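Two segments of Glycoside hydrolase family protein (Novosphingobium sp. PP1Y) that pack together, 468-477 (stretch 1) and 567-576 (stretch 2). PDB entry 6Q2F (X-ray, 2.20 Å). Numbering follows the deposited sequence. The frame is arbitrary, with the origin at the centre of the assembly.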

ATOM      1  N   ASP A 468      -9.070 -10.729  17.393  1.00 31.41           N
ATOM      2  CA  ASP A 468     -10.155 -10.948  18.349  1.00 27.96           C
ATOM      3  C   ASP A 468     -11.309 -10.013  18.016  1.00 28.02           C
ATOM      4  O   ASP A 468     -11.274  -8.833  18.370  1.00 27.93           O
ATOM      5  CB  ASP A 468      -9.664 -10.731  19.783  1.00 32.60           C
ATOM      6  CG  ASP A 468     -10.712 -11.102  20.828  1.00 42.65           C
ATOM      7  OD1 ASP A 468     -11.857 -10.614  20.748  1.00 36.06           O
ATOM      8  OD2 ASP A 468     -10.389 -11.906  21.727  1.00 68.03           O
ATOM      9  N   GLY A 469     -12.347 -10.563  17.376  1.00 29.80           N
ATOM     10  CA  GLY A 469     -13.431  -9.726  16.877  1.00 26.14           C
ATOM     11  C   GLY A 469     -14.147  -8.955  17.975  1.00 30.12           C
ATOM     12  O   GLY A 469     -14.530  -7.794  17.791  1.00 22.25           O
ATOM     13  N   GLU A 470     -14.375  -9.603  19.124  1.00 27.83           N
ATOM     14  CA  GLU A 470     -15.035  -8.911  20.221  1.00 28.64           C
ATOM     15  C   GLU A 470     -14.201  -7.732  20.714  1.00 34.54           C
ATOM     16  O   GLU A 470     -14.744  -6.668  21.024  1.00 26.58           O
ATOM     17  CB  GLU A 470     -15.319  -9.888  21.364  1.00 27.44           C
ATOM     18  CG  GLU A 470     -15.808  -9.204  22.631  1.00 29.65           C
ATOM     19  CD  GLU A 470     -17.142  -8.496  22.443  1.00 33.85           C
ATOM     20  OE1 GLU A 470     -17.902  -8.849  21.496  1.00 31.69           O
ATOM     21  OE2 GLU A 470     -17.435  -7.583  23.236  1.00 33.16           O
ATOM     22  N   ALA A 471     -12.887  -7.914  20.835  1.00 33.10           N
ATOM     23  CA  ALA A 471     -12.041  -6.836  21.336  1.00 29.13           C
ATOM     24  C   ALA A 471     -12.029  -5.670  20.349  1.00 28.13           C
ATOM     25  O   ALA A 471     -12.129  -4.501  20.745  1.00 27.58           O
ATOM     26  CB  ALA A 471     -10.616  -7.352  21.572  1.00 21.21           C
ATOM     27  N   VAL A 472     -11.941  -5.990  19.052  1.00 23.79           N
ATOM     28  CA  VAL A 472     -11.994  -4.976  18.007  1.00 26.86           C
ATOM     29  C   VAL A 472     -13.301  -4.201  18.088  1.00 29.24           C
ATOM     30  O   VAL A 472     -13.311  -2.965  18.031  1.00 27.26           O
ATOM     31  CB  VAL A 472     -11.798  -5.627  16.625  1.00 19.78           C
ATOM     32  CG1 VAL A 472     -12.082  -4.600  15.536  1.00 16.89           C
ATOM     33  CG2 VAL A 472     -10.373  -6.151  16.496  1.00 19.40           C
ATOM     34  N   ARG A 473     -14.420  -4.910  18.272  1.00 27.31           N
ATOM     35  CA  ARG A 473     -15.723  -4.256  18.333  1.00 28.38           C
ATOM     36  C   ARG A 473     -15.827  -3.327  19.530  1.00 28.54           C
ATOM     37  O   ARG A 473     -16.357  -2.216  19.418  1.00 28.65           O
ATOM     38  CB  ARG A 473     -16.834  -5.301  18.395  1.00 23.56           C
ATOM     39  CG  ARG A 473     -18.225  -4.719  18.624  1.00 24.12           C
ATOM     40  CD  ARG A 473     -19.291  -5.839  18.546  1.00 21.23           C
ATOM     41  NE  ARG A 473     -19.528  -6.267  17.171  1.00 21.09           N
ATOM     42  CZ  ARG A 473     -20.367  -5.649  16.349  1.00 22.37           C
ATOM     43  NH1 ARG A 473     -21.042  -4.582  16.769  1.00 21.97           N
ATOM     44  NH2 ARG A 473     -20.551  -6.109  15.127  1.00 24.55           N
ATOM     45  N   GLU A 474     -15.356  -3.781  20.694  1.00 24.29           N
ATOM     46  CA  GLU A 474     -15.368  -2.929  21.877  1.00 28.95           C
ATOM     47  C   GLU A 474     -14.491  -1.709  21.660  1.00 25.47           C
ATOM     48  O   GLU A 474     -14.882  -0.588  21.986  1.00 26.01           O
ATOM     49  CB  GLU A 474     -14.893  -3.701  23.115  1.00 23.18           C
ATOM     50  CG  GLU A 474     -15.820  -4.811  23.592  1.00 33.04           C
ATOM     51  CD  GLU A 474     -15.247  -5.561  24.804  1.00 42.48           C
ATOM     52  OE1 GLU A 474     -14.293  -5.046  25.422  1.00 40.74           O
ATOM     53  OE2 GLU A 474     -15.743  -6.664  25.130  1.00 47.11           O
ATOM     54  N   TYR A 475     -13.295  -1.912  21.109  1.00 25.79           N
ATOM     55  CA  TYR A 475     -12.448  -0.774  20.773  1.00 28.89           C
ATOM     56  C   TYR A 475     -13.207   0.237  19.913  1.00 30.97           C
ATOM     57  O   TYR A 475     -13.270   1.423  20.240  1.00 26.03           O
ATOM     58  CB  TYR A 475     -11.175  -1.225  20.049  1.00 26.09           C
ATOM     59  CG  TYR A 475     -10.513  -0.035  19.406  1.00 29.82           C
ATOM     60  CD1 TYR A 475      -9.705   0.814  20.153  1.00 29.11           C
ATOM     61  CD2 TYR A 475     -10.747   0.280  18.068  1.00 26.36           C
ATOM     62  CE1 TYR A 475      -9.133   1.917  19.588  1.00 29.23           C
ATOM     63  CE2 TYR A 475     -10.195   1.399  17.496  1.00 28.16           C
ATOM     64  CZ  TYR A 475      -9.371   2.208  18.252  1.00 28.78           C
ATOM     65  OH  TYR A 475      -8.812   3.314  17.676  1.00 26.06           O
ATOM     66  N   LEU A 476     -13.813  -0.227  18.818  1.00 30.40           N
ATOM     67  CA  LEU A 476     -14.356   0.698  17.824  1.00 27.14           C
ATOM     68  C   LEU A 476     -15.686   1.297  18.267  1.00 29.60           C
ATOM     69  O   LEU A 476     -15.968   2.462  17.970  1.00 27.00           O
ATOM     70  CB  LEU A 476     -14.492  -0.005  16.455  1.00 21.75           C
ATOM     71  CG  LEU A 476     -14.613   0.983  15.271  1.00 27.70           C
ATOM     72  CD1 LEU A 476     -13.375   1.883  15.159  1.00 24.46           C
ATOM     73  CD2 LEU A 476     -14.921   0.320  13.917  1.00 22.06           C
ATOM     74  N   GLU A 477     -16.525   0.527  18.967  1.00 24.23           N
ATOM     75  CA  GLU A 477     -17.761   1.113  19.476  1.00 24.03           C
ATOM     76  C   GLU A 477     -17.455   2.240  20.448  1.00 25.77           C
ATOM     77  O   GLU A 477     -18.090   3.299  20.400  1.00 30.74           O
ATOM     78  CB  GLU A 477     -18.647   0.048  20.134  1.00 24.39           C
ATOM     79  CG  GLU A 477     -19.291  -0.884  19.078  1.00 27.71           C
ATOM     80  CD  GLU A 477     -20.194  -1.956  19.671  1.00 40.82           C
ATOM     81  OE1 GLU A 477     -20.085  -2.245  20.884  1.00 38.50           O
ATOM     82  OE2 GLU A 477     -21.013  -2.506  18.900  1.00 46.67           O
ATOM     83  N   GLY A 567     -13.361  -7.163   8.919  1.00 25.36           N
ATOM     84  CA  GLY A 567     -14.790  -7.457   8.890  1.00 18.64           C
ATOM     85  C   GLY A 567     -15.553  -6.765  10.017  1.00 23.33           C
ATOM     86  O   GLY A 567     -16.594  -6.141   9.800  1.00 27.24           O
ATOM     87  N   THR A 568     -15.017  -6.841  11.238  1.00 25.01           N
ATOM     88  CA  THR A 568     -15.667  -6.201  12.386  1.00 22.97           C
ATOM     89  C   THR A 568     -15.695  -4.683  12.234  1.00 26.26           C
ATOM     90  O   THR A 568     -16.699  -4.032  12.548  1.00 26.46           O
ATOM     91  CB  THR A 568     -14.940  -6.592  13.668  1.00 25.16           C
ATOM     92  OG1 THR A 568     -14.782  -8.011  13.700  1.00 26.30           O
ATOM     93  CG2 THR A 568     -15.716  -6.144  14.888  1.00 22.12           C
ATOM     94  N   VAL A 569     -14.601  -4.101  11.740  1.00 26.53           N
ATOM     95  CA  VAL A 569     -14.562  -2.653  11.553  1.00 22.86           C
ATOM     96  C   VAL A 569     -15.676  -2.229  10.609  1.00 25.16           C
ATOM     97  O   VAL A 569     -16.432  -1.289  10.890  1.00 21.66           O
ATOM     98  CB  VAL A 569     -13.183  -2.217  11.033  1.00 27.22           C
ATOM     99  CG1 VAL A 569     -13.269  -0.818  10.493  1.00 24.64           C
ATOM    100  CG2 VAL A 569     -12.139  -2.283  12.153  1.00 22.13           C
ATOM    101  N   ALA A 570     -15.837  -2.972   9.503  1.00 17.73           N
ATOM    102  CA  ALA A 570     -16.877  -2.633   8.536  1.00 22.99           C
ATOM    103  C   ALA A 570     -18.258  -2.843   9.134  1.00 23.73           C
ATOM    104  O   ALA A 570     -19.162  -2.034   8.922  1.00 26.47           O
ATOM    105  CB  ALA A 570     -16.710  -3.456   7.247  1.00 22.13           C
ATOM    106  N   ASP A 571     -18.438  -3.924   9.897  1.00 21.23           N
ATOM    107  CA  ASP A 571     -19.731  -4.177  10.537  1.00 18.23           C
ATOM    108  C   ASP A 571     -20.116  -3.040  11.470  1.00 24.71           C
ATOM    109  O   ASP A 571     -21.236  -2.526  11.423  1.00 26.89           O
ATOM    110  CB  ASP A 571     -19.688  -5.496  11.312  1.00 26.35           C
ATOM    111  CG  ASP A 571     -19.625  -6.704  10.410  1.00 33.98           C
ATOM    112  OD1 ASP A 571     -19.756  -6.516   9.182  1.00 31.95           O
ATOM    113  OD2 ASP A 571     -19.449  -7.829  10.941  1.00 32.35           O
ATOM    114  N   VAL A 572     -19.188  -2.654  12.345  1.00 17.42           N
ATOM    115  CA  VAL A 572     -19.470  -1.598  13.316  1.00 20.44           C
ATOM    116  C   VAL A 572     -19.720  -0.275  12.609  1.00 25.09           C
ATOM    117  O   VAL A 572     -20.634   0.468  12.966  1.00 27.66           O
ATOM    118  CB  VAL A 572     -18.321  -1.484  14.329  1.00 23.13           C
ATOM    119  CG1 VAL A 572     -18.555  -0.286  15.245  1.00 21.10           C
ATOM    120  CG2 VAL A 572     -18.226  -2.783  15.127  1.00 22.50           C
ATOM    121  N   ALA A 573     -18.917   0.038  11.591  1.00 25.93           N
ATOM    122  CA  ALA A 573     -19.154   1.256  10.822  1.00 23.79           C
ATOM    123  C   ALA A 573     -20.548   1.248  10.224  1.00 26.33           C
ATOM    124  O   ALA A 573     -21.293   2.229  10.333  1.00 24.15           O
ATOM    125  CB  ALA A 573     -18.102   1.400   9.722  1.00 16.37           C
ATOM    126  N   HIS A 574     -20.926   0.123   9.619  1.00 20.78           N
ATOM    127  CA  HIS A 574     -22.227   0.027   8.973  1.00 24.05           C
ATOM    128  C   HIS A 574     -23.360   0.130   9.973  1.00 28.25           C
ATOM    129  O   HIS A 574     -24.379   0.772   9.694  1.00 32.71           O
ATOM    130  CB  HIS A 574     -22.296  -1.269   8.168  1.00 21.30           C
ATOM    131  CG  HIS A 574     -21.316  -1.286   7.038  1.00 23.83           C
ATOM    132  ND1 HIS A 574     -20.890  -2.443   6.425  1.00 28.66           N
ATOM    133  CD2 HIS A 574     -20.642  -0.268   6.443  1.00 18.01           C
ATOM    134  CE1 HIS A 574     -19.995  -2.140   5.500  1.00 29.55           C
ATOM    135  NE2 HIS A 574     -19.838  -0.826   5.479  1.00 25.85           N
ATOM    136  N   GLU A 575     -23.197  -0.483  11.143  1.00 23.79           N
ATOM    137  CA  GLU A 575     -24.207  -0.355  12.182  1.00 21.16           C
ATOM    138  C   GLU A 575     -24.407   1.093  12.593  1.00 26.45           C
ATOM    139  O   GLU A 575     -25.483   1.437  13.078  1.00 31.15           O
ATOM    140  CB  GLU A 575     -23.827  -1.215  13.397  1.00 27.98           C
ATOM    141  CG  GLU A 575     -23.959  -2.730  13.122  1.00 28.36           C
ATOM    142  CD  GLU A 575     -23.047  -3.564  14.009  1.00 35.73           C
ATOM    143  OE1 GLU A 575     -22.637  -3.058  15.080  1.00 36.55           O
ATOM    144  OE2 GLU A 575     -22.712  -4.694  13.615  1.00 36.91           O
ATOM    145  N   ASN A 576     -23.402   1.946  12.385  1.00 26.79           N
ATOM    146  CA  ASN A 576     -23.473   3.364  12.704  1.00 27.99           C
ATOM    147  C   ASN A 576     -23.647   4.245  11.464  1.00 31.18           C
ATOM    148  O   ASN A 576     -23.386   5.450  11.528  1.00 26.91           O
ATOM    149  CB  ASN A 576     -22.229   3.786  13.483  1.00 28.72           C
ATOM    150  CG  ASN A 576     -22.230   3.244  14.915  1.00 31.77           C
ATOM    151  OD1 ASN A 576     -22.771   3.867  15.818  1.00 34.36           O
ATOM    152  ND2 ASN A 576     -21.614   2.063  15.114  1.00 24.47           N
TER
HETATM  153  O   HOH W   1     -19.199  -8.151  13.666  1.00 33.12           O
HETATM  154  O   HOH W   2     -22.459  -0.800  16.956  1.00 47.44           O

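What satisfies the charge of Arg473, whose end reaches across to the second helix? Its CA-to-CB bond points sideways, but chi1 and chi2 are both t and carry the chain outward before chi3 turns to m, and the guanidinium settles among Thr568, Asp571, Val572 and Glu575 as a knob in a hole. There it forms a two-pronged salt bridge: Arg473 NH1 donates to Glu575 OE1 at 2.8 Å and Arg473 NH2 to Glu575 OE2 at 3.0 Å, both nearly straight. The carboxylate can take both because it meets the guanidinium at its edge, near the plane in which the N-H bonds lie. One face is left to Val572, whose CG2 is 3.7 Å from Arg473 NH1.

How are the two glutamates accommodated so close together? Glu477, one turn after Arg473 on the same helix, accepts from the same nitrogen, with Arg473 NH1 to Glu477 OE2 at 3.0 Å in a second salt bridge. This leaves Glu477 OE2 only 4.2 Å from Glu575 OE1, a pairing of like charges that the shared arginine offsets. Water 2 also joins them, donating to Glu477 OE2 (3.0 Å) and to Glu575 OE1 (2.9 Å). Asp571 makes no direct salt bridge to the arginine; water 1 links them, accepting from Arg473 NH2 at 2.9 Å and donating to Asp571 OD2 at 2.8 Å.

What fills the space where no polar partner is needed? Leu476 and Val472 point toward the second helix and are buried with Val569 and Val572. Leu476 CD2 lies 4.0 Å from Val569 CG1 and 3.9 Å from Val572 CB, while Val472 CG1 approaches Val569 CG2 at 4.1 Å. These branched aliphatic groups fill the gap between helix axes 9.2 Å apart at their closest, crossing at 39°, and leave no side-chain donor or acceptor to satisfy.

Where do the backbones come nearest, and are the polar groups there satisfied? Gly469 and Thr568 have their CA atoms 6.1 Å apart, and Gly469 has no side chain there; an ideal CB would point sideways and lie 3.6 Å from Thr568 OG1. Thr568 turns its methyl to the neighbouring helix, with CG2 3.5 Å from Gly469 O and 3.8 Å from Arg473 CB, while its OG1 is hydrogen-bonded elsewhere in the structure. Gly469 O already accepts from Arg473 N at 2.9 Å within its own helix. Just before that helix, Asp468 caps its start, OD1 accepting from Ala471 N at 2.9 Å.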